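Local atomic coordinates of histidine phosphotransfer protein (Medicago truncatula, PDB entry 4G78), a protein that probably relays phosphoryl groups between cytokinin sensor histidine kinases and response regulators, as a histidine-containing phosphotransfer protein of the two-component pathway. Residues 115-118 and 119-122. Residues are numbered along the deposited sequence; the frame is centred on the assembly and turned at random. Where two conformers were deposited one is given.
Sequences RCLQ and QLQQ
The Gln121 side chain runs back obliquely across the side chain of Leu117, one helical turn earlier. Its CB lies 3.4 Å from Leu117 O, and CG stays near the same oxygen. The amide carbon CD comes next, still close to that carbonyl and at the edge of contact with Leu117 CG. The tip contact is tentative, since Gln121 has two conformers: in the one given, OE1 meets the isobutyl group, 3.6 Å from Leu117 CG and 3.7 Å from Leu117 CD2, a van der Waals contact of amide oxygen with carbon. The other tip atom, NE2, lies 3.9 Å from Leu117 O and also near Gln118 CA. Leu117 can offer its branch because CG stands anti to the backbone N (chi1 -177°), and its CD1 also approaches Leu120 CD2, at 4.3 Å a loose apolar contact.

Regular i to i+4 bonding underlies these contacts: Gln121 N donates to Leu117 O over 2.8 Å with an N-H...O angle of 170°, and the other three bonds run from Gln119 to Arg115, Leu120 to Cys116 and Gln122 to Gln118. Arg115 O has a second donor, a water 2.8 Å away. The same water accepts from Gln119 NE2 at 3.1 Å, an approach made possible by the bend of the Gln119 chain at chi2 (-56°).

Trimmed to an alanine, Leu117 would lose CG and both methyls, which is likely to open a gap against Leu58 and Leu65.

Buried Leu117 and Leu120 both pack on Leu58 of helix 41-66, and Leu120 also touches Val94 and Val97 of helix 92-99. Cys116 touches Phe101 and Phe104 of helix 101-106, so this turn of helix 110-145 joins the helical bundle of the HPt domain through its apolar side, while Gln118, Gln119 and Gln122 are exposed.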
loop_
_atom_site.group_PDB
_atom_site.type_symbol
_atom_site.label_atom_id
_atom_site.label_comp_id
_atom_site.label_asym_id
_atom_site.label_seq_id
_atom_site.Cartn_x
_atom_site.Cartn_y
_atom_site.Cartn_z
ATOM N N ARG A 115 -12.505 -4.599 -13.813
ATOM C CA ARG A 115 -13.058 -4.196 -12.479
ATOM C C ARG A 115 -11.998 -4.346 -11.433
ATOM O O ARG A 115 -11.896 -3.517 -10.499
ATOM C CB ARG A 115 -14.276 -5.100 -12.197
ATOM C CG ARG A 115 -15.488 -4.746 -13.114
ATOM C CD ARG A 115 -16.733 -5.392 -12.490
ATOM N NE ARG A 115 -16.834 -6.790 -12.697
ATOM C CZ ARG A 115 -17.253 -7.465 -13.727
ATOM N NH1 ARG A 115 -17.704 -6.862 -14.831
ATOM N NH2 ARG A 115 -17.258 -8.811 -13.708
ATOM N N CYS A 116 -11.306 -5.496 -11.401
ATOM C CA CYS A 116 -10.273 -5.746 -10.430
ATOM C C CYS A 116 -9.191 -4.663 -10.473
ATOM O O CYS A 116 -8.711 -4.163 -9.453
ATOM C CB CYS A 116 -9.614 -7.124 -10.589
ATOM S SG CYS A 116 -10.720 -8.489 -10.317
ATOM N N LEU A 117 -8.754 -4.276 -11.673
ATOM C CA LEU A 117 -7.739 -3.224 -11.814
ATOM C C LEU A 117 -8.216 -1.864 -11.327
ATOM O O LEU A 117 -7.468 -1.131 -10.650
ATOM C CB LEU A 117 -7.213 -3.151 -13.234
ATOM C CG LEU A 117 -6.070 -2.108 -13.435
ATOM C CD1 LEU A 117 -4.890 -2.412 -12.480
ATOM C CD2 LEU A 117 -5.794 -1.946 -14.894
ATOM N N GLN A 118 -9.489 -1.554 -11.591
ATOM C CA GLN A 118 -10.014 -0.307 -11.088
ATOM C C GLN A 118 -10.017 -0.303 -9.528
ATOM O O GLN A 118 -9.601 0.706 -8.949
ATOM C CB GLN A 118 -11.435 -0.048 -11.595
ATOM C CG GLN A 118 -11.594 0.226 -13.064
ATOM C CD GLN A 118 -12.974 0.005 -13.673
ATOM O OE1 GLN A 118 -13.866 -0.650 -13.142
ATOM N NE2 GLN A 118 -13.038 0.607 -14.844
ATOM N N GLN A 119 -10.381 -1.396 -8.952
ATOM C CA GLN A 119 -10.355 -1.476 -7.489
ATOM C C GLN A 119 -8.931 -1.369 -6.984
ATOM O O GLN A 119 -8.693 -0.754 -5.939
ATOM C CB GLN A 119 -10.993 -2.751 -7.039
ATOM C CG GLN A 119 -12.475 -2.780 -7.165
ATOM C CD GLN A 119 -13.042 -1.558 -6.365
ATOM O OE1 GLN A 119 -12.827 -1.453 -5.136
ATOM N NE2 GLN A 119 -13.666 -0.623 -7.133
ATOM N N LEU A 120 -8.014 -2.029 -7.656
ATOM C CA LEU A 120 -6.616 -2.018 -7.237
ATOM C C LEU A 120 -6.029 -0.618 -7.281
ATOM O O LEU A 120 -5.351 -0.147 -6.347
ATOM C CB LEU A 120 -5.825 -2.986 -8.114
ATOM C CG LEU A 120 -4.345 -3.096 -7.803
ATOM C CD1 LEU A 120 -4.116 -3.512 -6.363
ATOM C CD2 LEU A 120 -3.672 -4.068 -8.753
ATOM N N GLN A 121 -6.274 0.089 -8.386
ATOM C CA GLN A 121 -5.779 1.442 -8.494
ATOM C C GLN A 121 -6.363 2.340 -7.402
ATOM O O GLN A 121 -5.643 3.157 -6.809
ATOM C CB GLN A 121 -6.199 1.896 -9.899
ATOM C CG GLN A 121 -5.367 1.812 -11.066
ATOM C CD GLN A 121 -5.992 1.857 -12.441
ATOM O OE1 GLN A 121 -5.383 1.449 -13.421
ATOM N NE2 GLN A 121 -7.234 2.336 -12.527
ATOM N N GLN A 122 -7.663 2.176 -7.147
ATOM C CA GLN A 122 -8.384 2.957 -6.110
ATOM C C GLN A 122 -7.737 2.699 -4.725
ATOM O O GLN A 122 -7.459 3.620 -3.970
ATOM C CB GLN A 122 -9.870 2.618 -6.034
ATOM C CG GLN A 122 -10.709 3.346 -4.961
ATOM C CD GLN A 122 -12.165 3.635 -5.284
ATOM O OE1 GLN A 122 -12.563 4.649 -4.717
ATOM N NE2 GLN A 122 -12.701 2.749 -6.084
HETATM O O HOH W 1 -14.214 -2.170 -9.744
#